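Local coordinates for Alr1585 protein (Nostoc sp., PDB 5C2I), which probably uses haem and hydrogen peroxide to oxidise dyes and related substrates, as a dye-decolorizing (DyP-type) peroxidase that assembles as a tetramer, at residues Glu197-Val202 / Gln261-Phe266; Val367-Asn372 / Gly383-Cys388; Asp418-Gln423 / Leu446-Lys451. The protein carries 1 engineered substitution. All blocks are in the same frame, centred on the assembly; numbering follows the deposited sequence.

Interaction 1: residues Glu197-Val202 / Gln261-Phe266. With HEM (protoporphyrin IX containing Fe), chain E.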
loop_
_atom_site.group_PDB
_atom_site.type_symbol
_atom_site.label_atom_id
_atom_site.label_comp_id
_atom_site.label_asym_id
_atom_site.label_seq_id
_atom_site.Cartn_x
_atom_site.Cartn_y
_atom_site.Cartn_z
ATOM N N GLU A 197 -15.447 6.804 13.314
ATOM C CA GLU A 197 -16.414 7.764 12.773
ATOM C C GLU A 197 -15.605 9.045 12.479
ATOM O O GLU A 197 -14.433 9.155 12.835
ATOM C CB GLU A 197 -17.567 7.958 13.745
ATOM C CG GLU A 197 -17.170 8.307 15.165
ATOM C CD GLU A 197 -16.580 9.714 15.267
ATOM O OE1 GLU A 197 -17.128 10.645 14.655
ATOM O OE2 GLU A 197 -15.547 9.893 15.932
ATOM N N HIS A 198 -16.207 10.001 11.784
ATOM C CA HIS A 198 -15.485 11.153 11.242
ATOM C C HIS A 198 -14.730 12.023 12.239
ATOM O O HIS A 198 -13.790 12.666 11.855
ATOM C CB HIS A 198 -16.460 12.030 10.441
ATOM C CG HIS A 198 -16.608 11.596 9.020
ATOM N ND1 HIS A 198 -17.730 10.966 8.536
ATOM C CD2 HIS A 198 -15.766 11.722 7.970
ATOM C CE1 HIS A 198 -17.559 10.672 7.255
ATOM N NE2 HIS A 198 -16.385 11.153 6.883
ATOM N N PHE A 199 -15.174 12.085 13.495
ATOM C CA PHE A 199 -14.426 12.840 14.502
ATOM C C PHE A 199 -13.167 12.118 14.950
ATOM O O PHE A 199 -12.356 12.695 15.679
ATOM C CB PHE A 199 -15.307 13.199 15.724
ATOM C CG PHE A 199 -16.492 14.068 15.420
ATOM C CD1 PHE A 199 -16.442 15.086 14.483
ATOM C CD2 PHE A 199 -17.680 13.888 16.122
ATOM C CE1 PHE A 199 -17.536 15.922 14.261
ATOM C CE2 PHE A 199 -18.788 14.705 15.912
ATOM C CZ PHE A 199 -18.714 15.744 14.970
ATOM N N GLY A 200 -12.946 10.903 14.456
ATOM C CA GLY A 200 -11.680 10.191 14.652
ATOM C C GLY A 200 -11.714 9.148 15.753
ATOM O O GLY A 200 -10.700 8.540 16.035
ATOM N N PHE A 201 -12.874 8.903 16.345
ATOM C CA PHE A 201 -12.989 7.928 17.408
ATOM C C PHE A 201 -13.396 6.552 16.889
ATOM O O PHE A 201 -14.296 6.412 16.064
ATOM C CB PHE A 201 -14.017 8.383 18.455
ATOM C CG PHE A 201 -13.616 9.648 19.181
ATOM C CD1 PHE A 201 -13.739 10.880 18.551
ATOM C CD2 PHE A 201 -13.086 9.598 20.449
ATOM C CE1 PHE A 201 -13.386 12.051 19.205
ATOM C CE2 PHE A 201 -12.685 10.769 21.108
ATOM C CZ PHE A 201 -12.818 11.995 20.489
ATOM N N VAL A 202 -12.749 5.534 17.403
ATOM C CA VAL A 202 -13.127 4.149 17.101
ATOM C C VAL A 202 -14.598 3.961 17.439
ATOM O O VAL A 202 -15.083 4.475 18.460
ATOM C CB VAL A 202 -12.268 3.149 17.867
ATOM C CG1 VAL A 202 -12.707 1.723 17.564
ATOM C CG2 VAL A 202 -10.847 3.298 17.389
ATOM N N GLN A 261 -21.743 15.667 10.342
ATOM C CA GLN A 261 -20.752 15.958 11.355
ATOM C C GLN A 261 -19.819 17.064 10.918
ATOM O O GLN A 261 -19.134 16.922 9.927
ATOM C CB GLN A 261 -19.925 14.695 11.672
ATOM C CG GLN A 261 -20.710 13.571 12.293
ATOM C CD GLN A 261 -19.885 12.308 12.425
ATOM O OE1 GLN A 261 -20.005 11.375 11.627
ATOM N NE2 GLN A 261 -19.020 12.277 13.439
ATOM N N ASN A 262 -19.798 18.154 11.680
ATOM C CA ASN A 262 -18.919 19.279 11.371
ATOM C C ASN A 262 -17.567 19.022 12.058
ATOM O O ASN A 262 -17.332 19.415 13.205
ATOM C CB ASN A 262 -19.538 20.594 11.772
ATOM C CG ASN A 262 -18.692 21.782 11.355
ATOM O OD1 ASN A 262 -17.508 21.647 11.075
ATOM N ND2 ASN A 262 -19.289 22.953 11.347
ATOM N N VAL A 263 -16.698 18.327 11.339
ATOM C CA VAL A 263 -15.427 17.865 11.886
ATOM C C VAL A 263 -14.520 19.034 12.210
ATOM O O VAL A 263 -13.886 19.071 13.268
ATOM C CB VAL A 263 -14.730 16.913 10.892
ATOM C CG1 VAL A 263 -13.373 16.467 11.422
ATOM C CG2 VAL A 263 -15.600 15.696 10.621
ATOM N N LYS A 264 -14.468 20.008 11.317
ATOM C CA LYS A 264 -13.596 21.170 11.518
ATOM C C LYS A 264 -13.954 21.902 12.821
ATOM O O LYS A 264 -13.068 22.205 13.650
ATOM C CB LYS A 264 -13.702 22.128 10.328
ATOM C CG LYS A 264 -12.760 23.325 10.396
ATOM C CD LYS A 264 -12.998 24.235 9.193
ATOM C CE LYS A 264 -12.433 25.616 9.413
ATOM N NZ LYS A 264 -10.957 25.523 9.403
ATOM N N ALA A 265 -15.235 22.171 13.006
ATOM C CA ALA A 265 -15.696 22.914 14.177
ATOM C C ALA A 265 -15.590 22.086 15.458
ATOM O O ALA A 265 -15.216 22.615 16.514
ATOM C CB ALA A 265 -17.125 23.396 13.970
ATOM N N PHE A 266 -15.869 20.795 15.355
ATOM C CA PHE A 266 -15.716 19.877 16.487
ATOM C C PHE A 266 -14.274 19.904 16.996
ATOM O O PHE A 266 -14.042 20.064 18.205
ATOM C CB PHE A 266 -16.168 18.469 16.122
ATOM C CG PHE A 266 -16.009 17.450 17.237
ATOM C CD1 PHE A 266 -14.796 16.855 17.480
ATOM C CD2 PHE A 266 -17.090 17.120 18.048
ATOM C CE1 PHE A 266 -14.658 15.920 18.500
ATOM C CE2 PHE A 266 -16.949 16.231 19.085
ATOM C CZ PHE A 266 -15.743 15.610 19.309
HETATM C CHA HEM E . -21.054 4.660 21.420
HETATM C CHB HEM E . -19.948 8.163 18.295
HETATM C CHC HEM E . -24.663 8.958 17.549
HETATM C CHD HEM E . -25.717 5.628 20.862
HETATM C C1A HEM E . -20.338 5.561 20.648
HETATM C C2A HEM E . -18.917 5.676 20.629
HETATM C C3A HEM E . -18.612 6.658 19.753
HETATM C C4A HEM E . -19.832 7.127 19.216
HETATM C CMA HEM E . -17.247 7.145 19.348
HETATM C CAA HEM E . -17.901 4.855 21.434
HETATM C CBA HEM E . -17.408 3.538 20.829
HETATM C CGA HEM E . -18.582 2.617 20.644
HETATM O O1A HEM E . -19.024 1.896 21.586
HETATM O O2A HEM E . -19.123 2.580 19.537
HETATM C C1B HEM E . -21.159 8.640 17.797
HETATM C C2B HEM E . -21.270 9.658 16.787
HETATM C C3B HEM E . -22.559 9.851 16.548
HETATM C C4B HEM E . -23.265 8.972 17.484
HETATM C CMB HEM E . -20.118 10.325 16.122
HETATM C CAB HEM E . -23.261 10.718 15.570
HETATM C CBB HEM E . -22.710 11.154 14.422
HETATM C C1C HEM E . -25.388 8.146 18.437
HETATM C C2C HEM E . -26.749 8.194 18.656
HETATM C C3C HEM E . -27.039 7.261 19.618
HETATM C C4C HEM E . -25.833 6.634 19.953
HETATM C CMC HEM E . -27.766 9.045 17.952
HETATM C CAC HEM E . -28.316 6.937 20.251
HETATM C CBC HEM E . -29.343 7.723 20.464
HETATM C C1D HEM E . -24.492 5.037 21.166
HETATM C C2D HEM E . -24.411 3.904 22.082
HETATM C C3D HEM E . -23.123 3.660 22.279
HETATM C C4D HEM E . -22.423 4.638 21.418
HETATM C CMD HEM E . -25.555 3.142 22.731
HETATM C CAD HEM E . -22.547 2.555 23.116
HETATM C CBD HEM E . -22.394 2.927 24.596
HETATM C CGD HEM E . -21.857 1.756 25.352
HETATM O O1D HEM E . -20.834 1.949 26.004
HETATM O O2D HEM E . -22.421 0.608 25.344
HETATM N NA HEM E . -20.891 6.507 19.837
HETATM N NB HEM E . -22.349 8.338 18.214
HETATM N NC HEM E . -24.810 7.261 19.299
HETATM N ND HEM E . -23.280 5.501 20.849
HETATM FE FE HEM E . -22.832 6.897 19.597
HETATM O O HOH W 1 -18.752 9.158 10.691
HETATM O O HOH W 2 -23.067 5.477 17.754
#
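Gln-261 and Glu-197 meet beside the haem, where they form the single direct hydrogen bond between residues 197-202 and 261-266. The Gln-261 side chain can be followed outward from the strand end. Its CB lies 3.7 Å from Phe-199 CZ. CG, anti to the carbonyl carbon (chi1 -65°), is directed to the haem and comes 3.8 Å from vinyl carbon CBB; CD stays against the same vinyl. At the tip the amide divides its work. OE1 accepts from a water, 2.7 Å from the water oxygen, which in turn accepts from His-198 N. NE2 donates to Glu-197 OE1 at 2.8 Å, with that oxygen in the amide plane and an N-H...O angle of 146°. NE2 also lies over the centre of the Phe-199 ring, the amide standing nearly perpendicular to it. Phe-266 covers the opposite face in a face-to-face stack, centroids 3.9 Å apart and planes at 9°, so Phe-199 is sandwiched between amide and ring. The Glu-197 carboxylate, meanwhile, holds its own type I turn: OE1 accepts from Phe-199 N at 2.7 Å, and OE2 from Phe-201 N at 2.9 Å. Three N-H groups thus grip one buried carboxylate, two of them on OE1. Such a donor-rich setting would be expected to stabilise negative charge, and it fixes the loop against the haem edge near methyl CMB.

Interaction 2: residues Val367-Asn372 / Gly383-Cys388. With HEM (protoporphyrin IX containing Fe), chain E.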
loop_
_atom_site.group_PDB
_atom_site.type_symbol
_atom_site.label_atom_id
_atom_site.label_comp_id
_atom_site.label_asym_id
_atom_site.label_seq_id
_atom_site.Cartn_x
_atom_site.Cartn_y
_atom_site.Cartn_z
ATOM N N VAL A 367 -22.901 3.308 9.270
ATOM C CA VAL A 367 -21.796 3.392 8.306
ATOM C C VAL A 367 -21.566 4.859 8.017
ATOM O O VAL A 367 -22.419 5.706 8.346
ATOM C CB VAL A 367 -22.055 2.647 6.988
ATOM C CG1 VAL A 367 -22.163 1.152 7.223
ATOM C CG2 VAL A 367 -23.315 3.140 6.321
ATOM N N SER A 368 -20.467 5.165 7.361
ATOM C CA SER A 368 -20.137 6.571 7.092
ATOM C C SER A 368 -20.575 7.017 5.691
ATOM O O SER A 368 -20.721 6.210 4.789
ATOM C CB SER A 368 -18.625 6.757 7.264
ATOM O OG SER A 368 -18.339 6.724 8.660
ATOM N N TYR A 369 -20.736 8.321 5.543
ATOM C CA TYR A 369 -20.891 8.973 4.231
ATOM C C TYR A 369 -20.012 10.205 4.107
ATOM O O TYR A 369 -19.509 10.754 5.096
ATOM C CB TYR A 369 -22.343 9.378 3.991
ATOM C CG TYR A 369 -22.841 10.596 4.734
ATOM C CD1 TYR A 369 -23.409 10.492 6.006
ATOM C CD2 TYR A 369 -22.809 11.861 4.138
ATOM C CE1 TYR A 369 -23.897 11.614 6.659
ATOM C CE2 TYR A 369 -23.272 12.993 4.788
ATOM C CZ TYR A 369 -23.800 12.865 6.061
ATOM O OH TYR A 369 -24.303 13.965 6.692
ATOM N N GLY A 370 -19.804 10.632 2.870
ATOM C CA GLY A 370 -19.038 11.819 2.580
ATOM C C GLY A 370 -17.546 11.562 2.464
ATOM O O GLY A 370 -17.143 10.611 1.862
ATOM N N GLU A 371 -16.736 12.452 3.035
ATOM C CA GLU A 371 -15.281 12.428 2.913
ATOM C C GLU A 371 -14.714 11.104 3.405
ATOM O O GLU A 371 -15.024 10.682 4.529
ATOM C CB GLU A 371 -14.684 13.561 3.779
ATOM C CG GLU A 371 -13.171 13.581 3.785
ATOM C CD GLU A 371 -12.644 13.746 2.383
ATOM O OE1 GLU A 371 -12.864 14.852 1.847
ATOM O OE2 GLU A 371 -12.106 12.747 1.799
ATOM N N ASN A 372 -13.927 10.423 2.579
ATOM C CA ASN A 372 -13.364 9.142 2.970
ATOM C C ASN A 372 -11.914 9.182 3.470
ATOM O O ASN A 372 -11.390 8.178 3.972
ATOM C CB ASN A 372 -13.548 8.111 1.842
ATOM C CG ASN A 372 -12.555 8.255 0.708
ATOM O OD1 ASN A 372 -11.766 7.359 0.515
ATOM N ND2 ASN A 372 -12.625 9.310 -0.068
ATOM N N GLY A 383 -20.665 12.641 7.269
ATOM C CA GLY A 383 -21.184 12.173 8.564
ATOM C C GLY A 383 -21.456 10.711 8.696
ATOM O O GLY A 383 -20.740 9.871 8.123
ATOM N N LEU A 384 -22.450 10.398 9.523
ATOM C CA LEU A 384 -22.791 9.074 9.881
ATOM C C LEU A 384 -24.173 8.747 9.380
ATOM O O LEU A 384 -25.143 9.465 9.660
ATOM C CB LEU A 384 -22.771 8.906 11.423
ATOM C CG LEU A 384 -22.897 7.472 11.936
ATOM C CD1 LEU A 384 -21.596 6.712 11.682
ATOM C CD2 LEU A 384 -23.254 7.451 13.433
ATOM N N LEU A 385 -24.267 7.621 8.655
ATOM C CA LEU A 385 -25.577 7.028 8.370
ATOM C C LEU A 385 -25.898 6.137 9.552
ATOM O O LEU A 385 -25.358 5.016 9.673
ATOM C CB LEU A 385 -25.584 6.263 7.053
ATOM C CG LEU A 385 -25.127 7.101 5.849
ATOM C CD1 LEU A 385 -25.023 6.219 4.609
ATOM C CD2 LEU A 385 -26.057 8.281 5.616
ATOM N N PHE A 386 -26.665 6.684 10.483
ATOM C CA PHE A 386 -26.983 6.013 11.744
ATOM C C PHE A 386 -28.114 5.033 11.526
ATOM O O PHE A 386 -29.224 5.437 11.156
ATOM C CB PHE A 386 -27.374 7.052 12.811
ATOM C CG PHE A 386 -27.743 6.463 14.134
ATOM C CD1 PHE A 386 -26.755 6.180 15.082
ATOM C CD2 PHE A 386 -29.083 6.121 14.415
ATOM C CE1 PHE A 386 -27.096 5.649 16.323
ATOM C CE2 PHE A 386 -29.426 5.582 15.659
ATOM C CZ PHE A 386 -28.427 5.323 16.607
ATOM N N LEU A 387 -27.830 3.751 11.705
ATOM C CA LEU A 387 -28.873 2.711 11.670
ATOM C C LEU A 387 -28.821 1.955 12.977
ATOM O O LEU A 387 -27.732 1.594 13.412
ATOM C CB LEU A 387 -28.625 1.707 10.546
ATOM C CG LEU A 387 -28.933 2.143 9.099
ATOM C CD1 LEU A 387 -27.851 3.078 8.569
ATOM C CD2 LEU A 387 -28.999 0.911 8.215
ATOM N N CYS A 388 -29.972 1.707 13.594
ATOM C CA CYS A 388 -30.003 0.794 14.716
ATOM C C CYS A 388 -31.287 -0.023 14.726
ATOM O O CYS A 388 -32.317 0.425 14.201
ATOM C CB CYS A 388 -29.783 1.523 16.039
ATOM S SG CYS A 388 -31.179 2.485 16.665
HETATM C CHA HEM E . -21.054 4.660 21.420
HETATM C CHB HEM E . -19.948 8.163 18.295
HETATM C CHC HEM E . -24.663 8.958 17.549
HETATM C CHD HEM E . -25.717 5.628 20.862
HETATM C C1A HEM E . -20.338 5.561 20.648
HETATM C C2A HEM E . -18.917 5.676 20.629
HETATM C C3A HEM E . -18.612 6.658 19.753
HETATM C C4A HEM E . -19.832 7.127 19.216
HETATM C CMA HEM E . -17.247 7.145 19.348
HETATM C CAA HEM E . -17.901 4.855 21.434
HETATM C CBA HEM E . -17.408 3.538 20.829
HETATM C CGA HEM E . -18.582 2.617 20.644
HETATM O O1A HEM E . -19.024 1.896 21.586
HETATM O O2A HEM E . -19.123 2.580 19.537
HETATM C C1B HEM E . -21.159 8.640 17.797
HETATM C C2B HEM E . -21.270 9.658 16.787
HETATM C C3B HEM E . -22.559 9.851 16.548
HETATM C C4B HEM E . -23.265 8.972 17.484
HETATM C CMB HEM E . -20.118 10.325 16.122
HETATM C CAB HEM E . -23.261 10.718 15.570
HETATM C CBB HEM E . -22.710 11.154 14.422
HETATM C C1C HEM E . -25.388 8.146 18.437
HETATM C C2C HEM E . -26.749 8.194 18.656
HETATM C C3C HEM E . -27.039 7.261 19.618
HETATM C C4C HEM E . -25.833 6.634 19.953
HETATM C CMC HEM E . -27.766 9.045 17.952
HETATM C CAC HEM E . -28.316 6.937 20.251
HETATM C CBC HEM E . -29.343 7.723 20.464
HETATM C C1D HEM E . -24.492 5.037 21.166
HETATM C C2D HEM E . -24.411 3.904 22.082
HETATM C C3D HEM E . -23.123 3.660 22.279
HETATM C C4D HEM E . -22.423 4.638 21.418
HETATM C CMD HEM E . -25.555 3.142 22.731
HETATM C CAD HEM E . -22.547 2.555 23.116
HETATM C CBD HEM E . -22.394 2.927 24.596
HETATM C CGD HEM E . -21.857 1.756 25.352
HETATM O O1D HEM E . -20.834 1.949 26.004
HETATM O O2D HEM E . -22.421 0.608 25.344
HETATM N NA HEM E . -20.891 6.507 19.837
HETATM N NB HEM E . -22.349 8.338 18.214
HETATM N NC HEM E . -24.810 7.261 19.299
HETATM N ND HEM E . -23.280 5.501 20.849
HETATM FE FE HEM E . -22.832 6.897 19.597
HETATM O O HOH W 1 -18.752 9.158 10.691
HETATM O O HOH W 2 -23.067 5.477 17.754
#
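Val-367 and Leu-385 form a hydrogen-bonded pair of an antiparallel beta sheet, joining strands 363-369 and 383-390 in the C-terminal half of this dimeric alpha+beta barrel family fold. Val-367 N donates to Leu-385 O at 3.0 Å, and Leu-385 N to Val-367 O at 2.7 Å. At the next hydrogen-bonded pair, Tyr-369 and Gly-383 repeat the reciprocal pattern, with the non-hydrogen-bonded pair Ser-368 and Leu-384 between them, their CA atoms 4.6 Å apart.

The Tyr-369 side chain packs back across the partner strand. Chi1 of 76° sets CG between the backbone N and the carbonyl carbon, and chi2 near -90° turns the ring so that Gly-383 N sits 3.3 Å above its plane, over its centre. On the face that carries Tyr-369 and Leu-385, Leu-385 CD2 touches Tyr-369 CD1 at 3.5 Å. Lys-258 makes a cation-pi contact with the tyrosine. Beyond the strand, Gly-370 N is hydrogen-bonded to Gln-164 of the second subunit.

Leu-384 and Phe-386 point from the other face to the haem, on the side of the iron-bound water, which is the distal side. Leu-384 CB packs on vinyl carbon CBB, and Phe-386 CE1 approaches pyrrole carbon C2C of the haem to 3.5 Å.

Interaction 3: residues Asp418-Gln423 / Leu446-Lys451. With HEM (protoporphyrin IX containing Fe), chain E.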
loop_
_atom_site.group_PDB
_atom_site.type_symbol
_atom_site.label_atom_id
_atom_site.label_comp_id
_atom_site.label_asym_id
_atom_site.label_seq_id
_atom_site.Cartn_x
_atom_site.Cartn_y
_atom_site.Cartn_z
ATOM N N ASP A 418 -25.789 15.374 26.552
ATOM C CA ASP A 418 -24.688 14.691 25.865
ATOM C C ASP A 418 -24.030 15.701 24.891
ATOM O O ASP A 418 -24.735 16.257 24.060
ATOM C CB ASP A 418 -25.313 13.503 25.116
ATOM C CG ASP A 418 -24.327 12.657 24.344
ATOM O OD1 ASP A 418 -23.412 13.195 23.663
ATOM O OD2 ASP A 418 -24.541 11.416 24.383
ATOM N N PRO A 419 -22.700 16.012 25.052
ATOM C CA PRO A 419 -22.087 17.080 24.239
ATOM C C PRO A 419 -21.847 16.656 22.799
ATOM O O PRO A 419 -21.679 17.504 21.917
ATOM C CB PRO A 419 -20.747 17.323 24.934
ATOM C CG PRO A 419 -20.424 15.980 25.524
ATOM C CD PRO A 419 -21.746 15.468 26.028
ATOM N N LEU A 420 -21.944 15.353 22.539
ATOM C CA LEU A 420 -21.830 14.854 21.184
ATOM C C LEU A 420 -23.143 14.902 20.422
ATOM O O LEU A 420 -23.184 15.427 19.320
ATOM C CB LEU A 420 -21.287 13.400 21.248
ATOM C CG LEU A 420 -20.783 12.808 19.949
ATOM C CD1 LEU A 420 -19.557 13.565 19.450
ATOM C CD2 LEU A 420 -20.452 11.314 20.118
ATOM N N ILE A 421 -24.243 14.381 21.006
ATOM C CA ILE A 421 -25.502 14.217 20.281
ATOM C C ILE A 421 -26.727 14.839 20.962
ATOM O O ILE A 421 -27.840 14.814 20.406
ATOM C CB ILE A 421 -25.853 12.712 20.040
ATOM C CG1 ILE A 421 -26.133 11.996 21.359
ATOM C CG2 ILE A 421 -24.790 12.017 19.266
ATOM C CD1 ILE A 421 -26.905 10.690 21.238
ATOM N N GLY A 422 -26.562 15.435 22.136
ATOM C CA GLY A 422 -27.677 15.990 22.838
ATOM C C GLY A 422 -28.260 17.229 22.164
ATOM O O GLY A 422 -27.519 18.141 21.796
ATOM N N GLN A 423 -29.575 17.277 22.037
ATOM C CA GLN A 423 -30.295 18.459 21.484
ATOM C C GLN A 423 -31.358 18.920 22.456
ATOM O O GLN A 423 -32.204 18.110 22.835
ATOM C CB GLN A 423 -31.050 18.118 20.172
ATOM C CG GLN A 423 -30.611 16.949 19.439
ATOM C CD GLN A 423 -31.280 16.801 18.082
ATOM O OE1 GLN A 423 -30.803 17.351 17.114
ATOM N NE2 GLN A 423 -32.288 15.949 17.998
ATOM N N LEU A 446 -23.033 21.577 19.869
ATOM C CA LEU A 446 -23.522 20.415 19.101
ATOM C C LEU A 446 -23.047 20.557 17.675
ATOM O O LEU A 446 -23.381 21.527 16.997
ATOM C CB LEU A 446 -25.049 20.343 19.151
ATOM C CG LEU A 446 -25.744 19.268 18.331
ATOM C CD1 LEU A 446 -25.305 17.901 18.772
ATOM C CD2 LEU A 446 -27.259 19.433 18.436
ATOM N N TRP A 447 -22.225 19.606 17.227
ATOM C CA TRP A 447 -21.633 19.630 15.913
ATOM C C TRP A 447 -22.176 18.514 14.994
ATOM O O TRP A 447 -21.551 18.180 13.979
ATOM C CB TRP A 447 -20.133 19.551 16.044
ATOM C CG TRP A 447 -19.569 20.740 16.710
ATOM C CD1 TRP A 447 -18.893 20.735 17.913
ATOM C CD2 TRP A 447 -19.679 22.125 16.320
ATOM N NE1 TRP A 447 -18.541 22.007 18.242
ATOM C CE2 TRP A 447 -19.006 22.878 17.291
ATOM C CE3 TRP A 447 -20.270 22.802 15.232
ATOM C CZ2 TRP A 447 -18.927 24.278 17.232
ATOM C CZ3 TRP A 447 -20.193 24.185 15.175
ATOM C CH2 TRP A 447 -19.512 24.910 16.154
ATOM N N ILE A 448 -23.330 17.965 15.364
ATOM C CA ILE A 448 -24.060 16.952 14.589
ATOM C C ILE A 448 -25.433 17.502 14.219
ATOM O O ILE A 448 -26.115 18.086 15.084
ATOM C CB ILE A 448 -24.152 15.655 15.409
ATOM C CG1 ILE A 448 -22.738 15.086 15.561
ATOM C CG2 ILE A 448 -25.095 14.662 14.762
ATOM C CD1 ILE A 448 -22.587 13.952 16.579
ATOM N N ASN A 449 -25.795 17.442 12.940
ATOM C CA ASN A 449 -27.079 17.954 12.457
ATOM C C ASN A 449 -27.883 16.819 11.845
ATOM O O ASN A 449 -27.372 16.099 10.969
ATOM C CB ASN A 449 -26.891 19.004 11.360
ATOM C CG ASN A 449 -25.869 20.052 11.721
ATOM O OD1 ASN A 449 -25.956 20.674 12.782
ATOM N ND2 ASN A 449 -24.872 20.254 10.835
ATOM N N MET A 450 -29.111 16.664 12.295
ATOM C CA MET A 450 -30.039 15.683 11.731
ATOM C C MET A 450 -30.510 16.162 10.366
ATOM O O MET A 450 -31.160 17.218 10.255
ATOM C CB MET A 450 -31.205 15.528 12.697
ATOM C CG MET A 450 -32.444 14.854 12.162
ATOM S SD MET A 450 -32.195 13.204 11.501
ATOM C CE MET A 450 -33.923 12.804 11.182
ATOM N N LYS A 451 -30.213 15.389 9.327
ATOM C CA LYS A 451 -30.539 15.770 7.949
ATOM C C LYS A 451 -31.703 14.977 7.351
ATOM O O LYS A 451 -32.093 15.217 6.222
ATOM C CB LYS A 451 -29.295 15.552 7.058
ATOM C CG LYS A 451 -28.051 16.349 7.449
ATOM C CD LYS A 451 -28.314 17.820 7.688
ATOM C CE LYS A 451 -28.685 18.508 6.414
ATOM N NZ LYS A 451 -28.697 19.970 6.668
HETATM C CHA HEM E . -21.054 4.660 21.420
HETATM C CHB HEM E . -19.948 8.163 18.295
HETATM C CHC HEM E . -24.663 8.958 17.549
HETATM C CHD HEM E . -25.717 5.628 20.862
HETATM C C1A HEM E . -20.338 5.561 20.648
HETATM C C2A HEM E . -18.917 5.676 20.629
HETATM C C3A HEM E . -18.612 6.658 19.753
HETATM C C4A HEM E . -19.832 7.127 19.216
HETATM C CMA HEM E . -17.247 7.145 19.348
HETATM C CAA HEM E . -17.901 4.855 21.434
HETATM C CBA HEM E . -17.408 3.538 20.829
HETATM C CGA HEM E . -18.582 2.617 20.644
HETATM O O1A HEM E . -19.024 1.896 21.586
HETATM O O2A HEM E . -19.123 2.580 19.537
HETATM C C1B HEM E . -21.159 8.640 17.797
HETATM C C2B HEM E . -21.270 9.658 16.787
HETATM C C3B HEM E . -22.559 9.851 16.548
HETATM C C4B HEM E . -23.265 8.972 17.484
HETATM C CMB HEM E . -20.118 10.325 16.122
HETATM C CAB HEM E . -23.261 10.718 15.570
HETATM C CBB HEM E . -22.710 11.154 14.422
HETATM C C1C HEM E . -25.388 8.146 18.437
HETATM C C2C HEM E . -26.749 8.194 18.656
HETATM C C3C HEM E . -27.039 7.261 19.618
HETATM C C4C HEM E . -25.833 6.634 19.953
HETATM C CMC HEM E . -27.766 9.045 17.952
HETATM C CAC HEM E . -28.316 6.937 20.251
HETATM C CBC HEM E . -29.343 7.723 20.464
HETATM C C1D HEM E . -24.492 5.037 21.166
HETATM C C2D HEM E . -24.411 3.904 22.082
HETATM C C3D HEM E . -23.123 3.660 22.279
HETATM C C4D HEM E . -22.423 4.638 21.418
HETATM C CMD HEM E . -25.555 3.142 22.731
HETATM C CAD HEM E . -22.547 2.555 23.116
HETATM C CBD HEM E . -22.394 2.927 24.596
HETATM C CGD HEM E . -21.857 1.756 25.352
HETATM O O1D HEM E . -20.834 1.949 26.004
HETATM O O2D HEM E . -22.421 0.608 25.344
HETATM N NA HEM E . -20.891 6.507 19.837
HETATM N NB HEM E . -22.349 8.338 18.214
HETATM N NC HEM E . -24.810 7.261 19.299
HETATM N ND HEM E . -23.280 5.501 20.849
HETATM FE FE HEM E . -22.832 6.897 19.597
HETATM O O HOH W 3 -21.213 17.626 18.997
HETATM O O HOH W 4 -30.274 18.436 14.306
HETATM O O HOH W 2 -23.067 5.477 17.754
#
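Leu-446 and Ile-448 press their methyl ends onto the backbone of residues 418-423, and no direct hydrogen bond crosses the contact. In Leu-446 CG is anti to the backbone N (chi1 176°), and chi2 of 61° sets the methyls: CD1 lies 3.3 Å from Leu-420 O, and CD2 faces Gly-422 O. In Ile-448 CG1 is instead anti to the carbonyl carbon (chi1 -67°), and an extended chi2 carries CD1 to 3.2 Å from the same Leu-420 O. That methyl also lies 4.0 Å from Leu-420 CG and Ile-421 CG2 and touches haem vinyl carbon CAB. A water supplies the polar link, donating to Leu-420 O or Pro-419 O and accepting from Trp-447 N.

Asp-418 helps hold the turn, with the backbone bond from Gly-422 N to Asp-418 O: OD1 accepts from Leu-420 N, an Asx turn, and from Ile-421 N, completing an Asx motif. Leu-420 CD2 rests 3.6 Å from haem C1B and Ile-421 CG2 3.5 Å from haem CHC, on the face away from the iron-bound water. Asp-418 OD2 binds His-330 ND1, consistent with the proximal histidine-aspartate pair of haem peroxidases. Around it, Leu-420 and Ile-421 touch helix 330-334, Trp-447 touches helix 263-277, and strand 448-458 pairs with strand 250-261.

How the interactions relate
The three contacts follow one another along the chain, and all converge on one haem. Their centres lie about 11 Å apart for interactions 1 and 2, about 12 Å for 1 and 3, and about 14 Å for 2 and 3. Interaction 1 touches both others: His-198 NE2 hydrogen-bonds Glu-371 O of interaction 2, and Asn-262 N probably Trp-447 O of interaction 3. Interactions 2 and 3 do not touch but reach the same C-terminal sheet, whose strand 250-261 pairs with both 383-390 and 448-458. Each supplies part of the haem pocket: interaction 2 on the side of the iron-bound water, interaction 3 on the opposite face, interaction 1 along the edge near CMB and CMA.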